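Local structure of cytosine deaminase (Klebsiella pneumoniae, 4R85) at residues 50-54 / 109-113; 90-96 / 126-130; 115-121 / 145-151; 321-327 / 383-388. The protein probably catalyses the hydrolytic deamination of cytosine and 5-methylcytosine, using an iron(II) ion in the active site of an amidohydrolase TIM barrel. All blocks are in the same frame, centred on the assembly; numbering follows the deposited sequence.

Contact 1. Residues 50-54 / 109-113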
# COMPACT_ATOMS: atom_id res chain seq x y z
N PRO A 50 -21.34 8.11 -1.20
CA PRO A 50 -21.09 9.24 -2.09
C PRO A 50 -19.73 9.04 -2.79
O PRO A 50 -18.93 8.20 -2.35
CB PRO A 50 -21.06 10.43 -1.12
CG PRO A 50 -20.67 9.83 0.21
CD PRO A 50 -21.38 8.51 0.22
N PRO A 51 -19.48 9.77 -3.89
CA PRO A 51 -18.27 9.48 -4.69
C PRO A 51 -16.98 9.69 -3.92
O PRO A 51 -16.93 10.45 -2.95
CB PRO A 51 -18.36 10.50 -5.83
CG PRO A 51 -19.81 10.93 -5.87
CD PRO A 51 -20.28 10.86 -4.46
N PHE A 52 -15.93 9.00 -4.34
CA PHE A 52 -14.62 9.27 -3.76
C PHE A 52 -14.19 10.68 -4.16
O PHE A 52 -14.63 11.21 -5.18
CB PHE A 52 -13.59 8.24 -4.21
CG PHE A 52 -13.78 6.88 -3.58
CD1 PHE A 52 -14.05 5.77 -4.36
CD2 PHE A 52 -13.68 6.72 -2.21
CE1 PHE A 52 -14.22 4.52 -3.79
CE2 PHE A 52 -13.85 5.48 -1.63
CZ PHE A 52 -14.12 4.37 -2.42
N VAL A 53 -13.32 11.28 -3.35
CA VAL A 53 -12.79 12.61 -3.61
C VAL A 53 -11.28 12.53 -3.74
O VAL A 53 -10.62 11.80 -3.00
CB VAL A 53 -13.17 13.57 -2.46
CG1 VAL A 53 -12.63 14.97 -2.72
CG2 VAL A 53 -14.67 13.59 -2.23
N GLU A 54 -10.72 13.25 -4.71
CA GLU A 54 -9.28 13.42 -4.81
C GLU A 54 -9.00 14.88 -4.52
O GLU A 54 -9.02 15.70 -5.43
CB GLU A 54 -8.79 13.05 -6.20
CG GLU A 54 -7.28 13.30 -6.38
CD GLU A 54 -6.49 12.87 -5.15
OE1 GLU A 54 -6.21 11.65 -5.01
OE2 GLU A 54 -6.15 13.74 -4.31
N PHE A 109 -12.02 4.82 -10.96
CA PHE A 109 -11.98 4.44 -9.56
C PHE A 109 -12.97 5.19 -8.66
O PHE A 109 -12.79 5.27 -7.45
CB PHE A 109 -10.55 4.51 -9.02
CG PHE A 109 -9.68 3.39 -9.49
CD1 PHE A 109 -9.82 2.12 -8.95
CD2 PHE A 109 -8.72 3.60 -10.49
CE1 PHE A 109 -9.02 1.07 -9.39
CE2 PHE A 109 -7.92 2.56 -10.92
CZ PHE A 109 -8.06 1.29 -10.37
N GLY A 110 -14.02 5.74 -9.27
CA GLY A 110 -15.13 6.31 -8.52
C GLY A 110 -14.98 7.74 -8.03
O GLY A 110 -15.78 8.21 -7.22
N VAL A 111 -13.96 8.44 -8.51
CA VAL A 111 -13.74 9.82 -8.09
C VAL A 111 -14.57 10.78 -8.93
O VAL A 111 -14.47 10.78 -10.15
CB VAL A 111 -12.26 10.21 -8.23
CG1 VAL A 111 -12.09 11.68 -7.91
CG2 VAL A 111 -11.40 9.35 -7.31
N GLN A 112 -15.38 11.61 -8.27
CA GLN A 112 -16.18 12.61 -8.98
C GLN A 112 -15.85 14.05 -8.56
O GLN A 112 -16.40 15.00 -9.11
CB GLN A 112 -17.67 12.34 -8.80
CG GLN A 112 -18.18 11.06 -9.47
CD GLN A 112 -19.70 11.00 -9.47
OE1 GLN A 112 -20.37 12.02 -9.59
NE2 GLN A 112 -20.25 9.79 -9.31
N HIS A 113 -15.00 14.18 -7.56
CA HIS A 113 -14.58 15.48 -7.06
C HIS A 113 -13.06 15.54 -6.99
O HIS A 113 -12.41 14.66 -6.40
CB HIS A 113 -15.20 15.75 -5.69
CG HIS A 113 -16.70 15.83 -5.74
ND1 HIS A 113 -17.37 16.95 -6.17
CD2 HIS A 113 -17.65 14.91 -5.44
CE1 HIS A 113 -18.67 16.73 -6.12
NE2 HIS A 113 -18.87 15.50 -5.69

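Contact 2. Residues 90-96 / 126-130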
# COMPACT_ATOMS: atom_id res chain seq x y z
N ILE A 90 6.02 22.36 -22.05
CA ILE A 90 4.59 22.32 -21.79
C ILE A 90 3.83 23.13 -22.84
O ILE A 90 4.20 24.26 -23.15
CB ILE A 90 4.23 22.91 -20.42
CG1 ILE A 90 4.79 22.04 -19.30
CG2 ILE A 90 2.72 23.04 -20.27
CD1 ILE A 90 4.43 22.58 -17.94
N THR A 91 2.79 22.53 -23.41
CA THR A 91 1.84 23.26 -24.23
C THR A 91 0.44 23.00 -23.67
O THR A 91 0.24 22.02 -22.94
CB THR A 91 1.87 22.80 -25.69
OG1 THR A 91 1.34 21.48 -25.78
CG2 THR A 91 3.30 22.84 -26.26
N PRO A 92 -0.52 23.88 -24.00
CA PRO A 92 -1.91 23.64 -23.58
C PRO A 92 -2.45 22.30 -24.08
O PRO A 92 -3.12 21.60 -23.33
CB PRO A 92 -2.67 24.80 -24.21
CG PRO A 92 -1.65 25.90 -24.33
CD PRO A 92 -0.36 25.20 -24.65
N GLU A 93 -2.17 21.94 -25.33
CA GLU A 93 -2.69 20.68 -25.86
C GLU A 93 -2.05 19.46 -25.20
O GLU A 93 -2.72 18.45 -24.94
CB GLU A 93 -2.54 20.62 -27.38
CG GLU A 93 -3.30 19.46 -28.01
CD GLU A 93 -4.71 19.32 -27.45
OE1 GLU A 93 -5.48 20.31 -27.48
OE2 GLU A 93 -5.04 18.21 -26.96
N ASP A 94 -0.76 19.55 -24.93
CA ASP A 94 -0.04 18.51 -24.17
C ASP A 94 -0.65 18.33 -22.78
O ASP A 94 -0.91 17.21 -22.34
CB ASP A 94 1.45 18.91 -24.07
CG ASP A 94 2.20 18.16 -22.99
OD1 ASP A 94 2.19 16.91 -23.01
OD2 ASP A 94 2.83 18.82 -22.14
N THR A 95 -0.89 19.45 -22.10
CA THR A 95 -1.44 19.40 -20.75
C THR A 95 -2.83 18.79 -20.77
O THR A 95 -3.16 17.92 -19.96
CB THR A 95 -1.48 20.80 -20.14
OG1 THR A 95 -0.15 21.33 -20.11
CG2 THR A 95 -2.07 20.78 -18.72
N ARG A 96 -3.65 19.24 -21.72
CA ARG A 96 -5.02 18.76 -21.84
C ARG A 96 -5.09 17.25 -21.99
O ARG A 96 -5.88 16.59 -21.30
CB ARG A 96 -5.70 19.42 -23.03
CG ARG A 96 -7.07 18.88 -23.33
CD ARG A 96 -7.66 19.58 -24.55
NE ARG A 96 -8.94 18.99 -24.92
CZ ARG A 96 -9.08 17.97 -25.75
NH1 ARG A 96 -8.00 17.44 -26.32
NH2 ARG A 96 -10.28 17.49 -26.03
N ALA A 126 0.40 28.36 -19.32
CA ALA A 126 -0.15 27.44 -20.32
C ALA A 126 -0.99 26.31 -19.71
O ALA A 126 -2.10 26.04 -20.17
CB ALA A 126 0.97 26.87 -21.18
N ALA A 127 -0.46 25.65 -18.68
CA ALA A 127 -1.18 24.56 -18.04
C ALA A 127 -2.46 25.07 -17.38
O ALA A 127 -3.49 24.39 -17.38
CB ALA A 127 -0.30 23.87 -17.00
N LEU A 128 -2.39 26.25 -16.77
CA LEU A 128 -3.57 26.81 -16.12
C LEU A 128 -4.67 27.03 -17.16
O LEU A 128 -5.83 26.67 -16.94
CB LEU A 128 -3.23 28.13 -15.42
CG LEU A 128 -4.42 28.83 -14.74
CD1 LEU A 128 -5.02 27.94 -13.65
CD2 LEU A 128 -3.96 30.15 -14.18
N GLN A 129 -4.29 27.61 -18.29
CA GLN A 129 -5.23 27.82 -19.39
C GLN A 129 -5.88 26.51 -19.80
O GLN A 129 -7.10 26.42 -19.96
CB GLN A 129 -4.52 28.45 -20.58
CG GLN A 129 -4.07 29.88 -20.33
CD GLN A 129 -3.22 30.45 -21.45
OE1 GLN A 129 -3.37 30.07 -22.62
NE2 GLN A 129 -2.30 31.35 -21.10
N ALA A 130 -5.05 25.48 -19.97
CA ALA A 130 -5.57 24.18 -20.40
C ALA A 130 -6.53 23.59 -19.36
O ALA A 130 -7.59 23.07 -19.70
CB ALA A 130 -4.43 23.21 -20.68

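Contact 3. Residues 115-121 / 145-151. With 17E (5-methylcytosine), chain G.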
# COMPACT_ATOMS: atom_id res chain seq x y z
N ARG A 115 -9.53 18.25 -6.71
CA ARG A 115 -8.89 19.55 -6.60
C ARG A 115 -7.47 19.42 -7.13
O ARG A 115 -6.67 18.65 -6.59
CB ARG A 115 -8.90 20.05 -5.15
CG ARG A 115 -8.10 21.34 -4.94
CD ARG A 115 -8.13 21.77 -3.48
NE ARG A 115 -9.40 22.41 -3.13
CZ ARG A 115 -9.68 22.87 -1.92
NH1 ARG A 115 -8.78 22.73 -0.95
NH2 ARG A 115 -10.85 23.45 -1.67
N THR A 116 -7.15 20.14 -8.20
CA THR A 116 -5.83 20.04 -8.79
C THR A 116 -5.04 21.30 -8.48
O THR A 116 -5.58 22.40 -8.53
CB THR A 116 -5.85 19.81 -10.32
OG1 THR A 116 -4.50 19.62 -10.79
CG2 THR A 116 -6.45 21.00 -11.06
N HIS A 117 -3.77 21.12 -8.14
CA HIS A 117 -2.84 22.24 -8.09
C HIS A 117 -2.25 22.42 -9.48
O HIS A 117 -2.03 21.45 -10.20
CB HIS A 117 -1.76 21.99 -7.03
CG HIS A 117 -2.31 21.91 -5.64
ND1 HIS A 117 -2.15 22.92 -4.71
CD2 HIS A 117 -3.07 20.96 -5.04
CE1 HIS A 117 -2.78 22.59 -3.60
NE2 HIS A 117 -3.35 21.41 -3.77
N VAL A 118 -2.04 23.68 -9.88
CA VAL A 118 -1.40 23.99 -11.16
C VAL A 118 -0.28 24.98 -10.92
O VAL A 118 -0.51 26.01 -10.30
CB VAL A 118 -2.39 24.63 -12.16
CG1 VAL A 118 -1.70 24.83 -13.52
CG2 VAL A 118 -3.62 23.78 -12.29
N ASP A 119 0.91 24.67 -11.41
CA ASP A 119 2.07 25.54 -11.21
C ASP A 119 1.88 26.86 -11.97
O ASP A 119 1.75 26.86 -13.19
CB ASP A 119 3.34 24.81 -11.66
CG ASP A 119 4.61 25.62 -11.46
OD1 ASP A 119 5.67 25.14 -11.93
OD2 ASP A 119 4.58 26.71 -10.85
N VAL A 120 1.84 27.97 -11.23
CA VAL A 120 1.66 29.28 -11.86
C VAL A 120 2.97 30.08 -11.87
O VAL A 120 3.00 31.23 -12.30
CB VAL A 120 0.53 30.11 -11.21
CG1 VAL A 120 -0.81 29.37 -11.33
CG2 VAL A 120 0.84 30.41 -9.74
N THR A 121 4.05 29.48 -11.39
CA THR A 121 5.37 30.06 -11.62
C THR A 121 5.83 29.63 -13.01
O THR A 121 6.82 28.92 -13.19
CB THR A 121 6.40 29.73 -10.52
OG1 THR A 121 6.41 28.32 -10.28
CG2 THR A 121 6.05 30.47 -9.22
N GLN A 145 -11.79 21.49 -9.01
CA GLN A 145 -11.32 22.75 -8.44
C GLN A 145 -9.87 22.99 -8.84
O GLN A 145 -9.08 22.05 -8.89
CB GLN A 145 -11.43 22.75 -6.93
CG GLN A 145 -12.86 22.67 -6.44
CD GLN A 145 -12.96 22.80 -4.93
OE1 GLN A 145 -11.97 23.09 -4.25
NE2 GLN A 145 -14.16 22.59 -4.39
N ILE A 146 -9.52 24.24 -9.09
CA ILE A 146 -8.15 24.55 -9.50
C ILE A 146 -7.44 25.48 -8.52
O ILE A 146 -7.94 26.56 -8.21
CB ILE A 146 -8.12 25.19 -10.89
CG1 ILE A 146 -8.60 24.17 -11.93
CG2 ILE A 146 -6.73 25.72 -11.21
CD1 ILE A 146 -9.06 24.80 -13.23
N VAL A 147 -6.26 25.05 -8.06
CA VAL A 147 -5.44 25.84 -7.14
C VAL A 147 -4.28 26.52 -7.88
O VAL A 147 -3.50 25.86 -8.57
CB VAL A 147 -4.81 24.95 -6.05
CG1 VAL A 147 -4.15 25.82 -4.97
CG2 VAL A 147 -5.85 23.99 -5.42
N ALA A 148 -4.16 27.84 -7.72
CA ALA A 148 -2.98 28.56 -8.19
C ALA A 148 -1.79 28.27 -7.28
O ALA A 148 -1.65 28.87 -6.21
CB ALA A 148 -3.25 30.05 -8.24
N PHE A 149 -0.94 27.36 -7.72
CA PHE A 149 0.15 26.83 -6.91
C PHE A 149 1.47 27.41 -7.43
O PHE A 149 1.85 27.14 -8.56
CB PHE A 149 0.17 25.30 -7.03
CG PHE A 149 1.39 24.64 -6.42
CD1 PHE A 149 1.76 24.90 -5.11
CD2 PHE A 149 2.14 23.75 -7.16
CE1 PHE A 149 2.87 24.29 -4.55
CE2 PHE A 149 3.26 23.13 -6.61
CZ PHE A 149 3.62 23.40 -5.30
N PRO A 150 2.14 28.24 -6.61
CA PRO A 150 3.39 28.88 -7.05
C PRO A 150 4.58 27.97 -6.73
O PRO A 150 5.27 28.21 -5.74
CB PRO A 150 3.44 30.15 -6.21
CG PRO A 150 2.75 29.74 -4.90
CD PRO A 150 1.71 28.69 -5.27
N GLN A 151 4.79 26.95 -7.55
CA GLN A 151 5.82 25.94 -7.28
C GLN A 151 7.19 26.50 -6.90
O GLN A 151 7.85 26.00 -5.99
CB GLN A 151 6.00 25.04 -8.50
CG GLN A 151 7.12 24.03 -8.38
CD GLN A 151 6.79 22.94 -7.37
OE1 GLN A 151 6.19 21.93 -7.72
NE2 GLN A 151 7.16 23.16 -6.12
N1 17E G . 5.44 19.99 -5.97
C2 17E G . 5.61 20.05 -4.65
O2 17E G . 6.17 21.18 -4.10
N3 17E G . 5.24 19.05 -3.85
C4 17E G . 4.70 17.93 -4.36
N4 17E G . 4.31 16.87 -3.49
C5 17E G . 4.50 17.82 -5.73
C6 17E G . 4.89 18.89 -6.53
CM5 17E G . 3.89 16.59 -6.32

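Contact 4. Residues 321-327 / 383-388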
# COMPACT_ATOMS: atom_id res chain seq x y z
N ASN A 321 -6.45 5.12 -7.99
CA ASN A 321 -7.23 4.41 -6.96
C ASN A 321 -6.98 4.92 -5.54
O ASN A 321 -5.96 4.59 -4.92
CB ASN A 321 -6.95 2.90 -7.03
CG ASN A 321 -7.80 2.09 -6.05
OD1 ASN A 321 -8.81 2.58 -5.53
ND2 ASN A 321 -7.41 0.85 -5.82
N ILE A 322 -7.91 5.72 -5.02
CA ILE A 322 -7.75 6.32 -3.69
C ILE A 322 -7.77 5.28 -2.56
O ILE A 322 -7.26 5.53 -1.46
CB ILE A 322 -8.82 7.42 -3.43
CG1 ILE A 322 -8.39 8.34 -2.28
CG2 ILE A 322 -10.18 6.81 -3.16
CD1 ILE A 322 -7.72 9.63 -2.72
N LEU A 323 -8.34 4.10 -2.81
CA LEU A 323 -8.36 3.05 -1.79
C LEU A 323 -6.94 2.54 -1.50
O LEU A 323 -6.66 2.06 -0.40
CB LEU A 323 -9.27 1.90 -2.19
CG LEU A 323 -10.77 2.21 -2.13
CD1 LEU A 323 -11.60 0.97 -2.41
CD2 LEU A 323 -11.14 2.83 -0.79
N ARG A 324 -6.06 2.63 -2.49
CA ARG A 324 -4.69 2.22 -2.29
C ARG A 324 -4.02 3.21 -1.33
O ARG A 324 -3.25 2.81 -0.46
CB ARG A 324 -3.93 2.16 -3.63
CG ARG A 324 -2.58 1.45 -3.56
CD ARG A 324 -1.84 1.46 -4.92
NE ARG A 324 -1.64 2.83 -5.38
CZ ARG A 324 -0.52 3.52 -5.22
NH1 ARG A 324 0.54 2.96 -4.63
NH2 ARG A 324 -0.44 4.77 -5.65
N ILE A 325 -4.32 4.49 -1.51
CA ILE A 325 -3.80 5.56 -0.66
C ILE A 325 -4.32 5.43 0.77
O ILE A 325 -3.56 5.59 1.75
CB ILE A 325 -4.24 6.94 -1.18
CG1 ILE A 325 -3.78 7.15 -2.62
CG2 ILE A 325 -3.75 8.07 -0.27
CD1 ILE A 325 -2.44 6.58 -2.98
N LEU A 326 -5.61 5.16 0.89
CA LEU A 326 -6.22 4.94 2.19
C LEU A 326 -5.49 3.82 2.91
O LEU A 326 -5.13 3.96 4.07
CB LEU A 326 -7.71 4.61 2.04
CG LEU A 326 -8.46 4.27 3.33
CD1 LEU A 326 -8.38 5.43 4.31
CD2 LEU A 326 -9.93 3.92 3.02
N ASP A 327 -5.28 2.70 2.23
CA ASP A 327 -4.56 1.57 2.82
C ASP A 327 -3.19 2.02 3.37
O ASP A 327 -2.85 1.77 4.54
CB ASP A 327 -4.38 0.48 1.76
CG ASP A 327 -3.83 -0.81 2.32
OD1 ASP A 327 -2.89 -1.37 1.70
OD2 ASP A 327 -4.35 -1.30 3.35
N ALA A 383 -14.08 -2.88 2.59
CA ALA A 383 -13.71 -2.04 1.46
C ALA A 383 -12.19 -1.87 1.37
O ALA A 383 -11.60 -2.08 0.30
CB ALA A 383 -14.41 -0.68 1.52
N VAL A 384 -11.55 -1.54 2.49
CA VAL A 384 -10.10 -1.33 2.47
C VAL A 384 -9.32 -2.65 2.46
O VAL A 384 -8.27 -2.76 1.81
CB VAL A 384 -9.61 -0.37 3.61
CG1 VAL A 384 -9.62 -1.04 4.97
CG2 VAL A 384 -8.19 0.15 3.28
N ARG A 385 -9.85 -3.66 3.14
CA ARG A 385 -9.16 -4.94 3.20
C ARG A 385 -9.11 -5.60 1.83
O ARG A 385 -8.08 -6.16 1.46
CB ARG A 385 -9.81 -5.91 4.18
CG ARG A 385 -8.98 -7.17 4.38
CD ARG A 385 -9.67 -8.20 5.26
NE ARG A 385 -10.86 -8.77 4.62
CZ ARG A 385 -10.84 -9.75 3.71
NH1 ARG A 385 -11.98 -10.20 3.19
NH2 ARG A 385 -9.68 -10.28 3.32
N ARG A 386 -10.23 -5.53 1.12
CA ARG A 386 -10.34 -6.18 -0.19
C ARG A 386 -9.98 -5.26 -1.36
O ARG A 386 -9.93 -5.72 -2.49
CB ARG A 386 -11.75 -6.72 -0.40
CG ARG A 386 -12.19 -7.68 0.69
CD ARG A 386 -13.06 -8.79 0.13
NE ARG A 386 -14.48 -8.48 0.16
CZ ARG A 386 -15.23 -8.28 -0.92
NH1 ARG A 386 -16.52 -8.01 -0.78
NH2 ARG A 386 -14.69 -8.35 -2.13
N GLN A 387 -9.73 -3.98 -1.07
CA GLN A 387 -9.57 -2.96 -2.11
C GLN A 387 -10.76 -3.04 -3.06
O GLN A 387 -10.59 -3.24 -4.27
CB GLN A 387 -8.24 -3.15 -2.85
CG GLN A 387 -7.02 -2.91 -1.97
CD GLN A 387 -6.82 -1.44 -1.67
OE1 GLN A 387 -6.38 -0.68 -2.53
NE2 GLN A 387 -7.16 -1.02 -0.45
N ALA A 388 -11.96 -2.91 -2.50
CA ALA A 388 -13.20 -3.19 -3.22
C ALA A 388 -13.33 -2.41 -4.52
O ALA A 388 -13.07 -1.20 -4.57
CB ALA A 388 -14.42 -2.92 -2.32
O HOH W 1 -9.83 -1.05 -5.86
O HOH W 2 -5.57 -3.58 2.66

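Contact 1. Residues 50-54 / 109-113
P51 lays its ring obliquely across the side chain of Q112 where the first two parallel strands of the amidohydrolase TIM barrel, 47-57 and 111-119, come together. P51 CB sits 3.6 Å from Q112 CB, and the glutamine then runs out extended along the proline ring, bringing Q112 CD to 3.6 Å from P51 CG. Its amide is held at the far end, with Q112 NE2 giving to I394 O and Q112 OE1 taking from R395. On one face of the sheet F52 and V111 stand together, F52 CB meeting V111 CG2 at 4.0 Å. The F52 ring leans past the turn, so that CD1 comes within 3.4 Å of F109 O, and continues onto I322 and L323 of helix 322-332. That turn is a Schellman motif: G110, with positive phi, ends helix 92-108 and offers its oxygen to F52 N at 3.0 Å. The other face carries V53 and H113, which cross with V53 CG1 4.0 Å from H113 CB. F52 O receives Q112 N at 3.2 Å, while H113 N, buried here, finds no partner in the model. Two residues past F52, E54 N bonds to H113 O at 2.8 Å, with 171° at the hydrogen.

Contact 2. Residues 90-96 / 126-130
The carbonyl oxygen of T91 is gripped twice by T95, the residue that leans on A127 and A130 of the next helix. T95 N reaches T91 O at 2.9 Å as the first helical bond, and T95 OG1 gives to T91 O, also at 2.9 Å, from above the carbonyl plane. With OG1 turned beside its own backbone N (chi1 -60°), the T95 methyl CG2 is left to settle 3.9 Å from A127 CA, and T95 CB comes 3.8 Å from A130 CB. T91 is itself the N-cap of helix 92-108, its hydroxyl accepting from D94 N. P92, in the first turn, meets two alanines: its ring at A126, with P92 CD 4.1 Å from A126 CB, and its carbonyl at A130, with P92 O 3.4 Å from A130 CB. I90 CG2 covers A126 from the preceding loop. Both helices lie on the outside of the TIM barrel, and the axes of the two short segments pass 8.2 Å apart at -56°. Farther along, R96 binds E93 in its own helix and E137 in helix 126-137. The T91 and T95 hydroxyls thus find their bonds within the 90-96 segment, while the contact across is van der Waals, mostly through methyls, the proline ring and the P92 carbonyl; the small alanine side chains are consistent with the close approach.

Contact 3. Residues 115-121 / 145-151
R115, bent at chi3 (-78°), swings its guanidinium beside Q145, while Q151, bent at chi2 (70°), turns its amide away from D119 and toward the bound 5-methylcytosine. The arginine grips one atom side-on: Q145 OE1 lies in the guanidinium plane, 2.9 Å from R115 NE and 2.8 Å from R115 NH2. The third nitrogen, R115 NH1, goes to D207 on strand 205-209. On the face that carries R115 and Q145, V147 stands alongside H117 and places CG2 over the centre of the imidazole, 3.8 Å from the H117 centroid. H117 in turn points an edge at the face of F149, an offset edge-to-face pair with centroids 5.8 Å apart and planes at 88°. These residues face the inside of the TIM barrel. Strands 111-119 and 143-149 are its neighbouring parallel strands, joined through helix 126-137 in a beta-alpha-beta crossover. T116 N, V147 N, V118 N, F149 N and V120 N bond alternately across the gap. On the reverse face V118 CG2 meets I146 CG2, and both side chains pack against helix 126-137. At the end of strand 111-119, D119 OD2 accepts from T121 N in an Asx turn and brushes Q151 CB at 3.2 Å; its partner D119 OD1 is held by K87 and W83. The Q151 amide reads the base with two nearly straight bonds: ligand N1 gives to Q151 OE1 at 2.7 Å, and Q151 NE2 gives to ligand O2 at 3.0 Å. F149, stacked on H209, brings CZ to that same ligand O2 at its ring edge, 3.6 Å away.

Contact 4. Residues 321-327 / 383-388
Q387, the first residue past helix 380-386, takes a positive phi (51°) opposite L323 in the first turn of helix 322-332, their CA atoms 6.1 Å apart. The glutamine chain folds at chi2 (-73°), which sets its amide between the two helices. Q387 NE2 gives to L323 O at 3.1 Å and back to V384 O at 3.1 Å, both acceptors lying in the amide plane. L323 O is approached by this amide from well above its carbonyl plane and by D327 N from the opposite face. The leucine side chain bears on the residue after Q387, L323 CD1 touching A388 O at 3.4 Å. One turn further along helix 322-332, V384 crosses L326 and D327 at about a right angle, with V384 CG2 3.9 Å from D327 CA. A water bridges D327 OD2 (2.7 Å) and V384 O (2.9 Å), giving to both. Another gives to Q387 O and weakly receives N321 ND2, while N321 OD1 caps helix 322-332 through L323 N. The D327 carboxylate thus divides its oxygens, OD2 to the water shared with V384 O and OD1 to R324 of the second subunit; R324 pairs likewise with D327 of that subunit, so the contact lies next to a reciprocal salt bridge of the dimer interface.

In the fold
From the N terminus, strand 47-57 opens contact 1, which closes a long loop, about half of it helical, when strand 111-119 comes alongside. Contact 2 opens inside that loop, at the start of helix 92-108, and closes beyond it at helix 126-137, so the two cross. Contact 3 in turn starts inside contact 2 and closes after it, at strand 143-149, another crossing. Strand 111-119 serves contacts 1 and 3, which meet where E54 O and R115 N probably bond. V118 and I146 of contact 3 carry L128 of contact 2, tying the barrel wall to the outer helix 126-137. Contact 4 follows in series, closing the loop between helices 322-332 and 380-386; I322 packs on F52 and E54, joining it to contact 1.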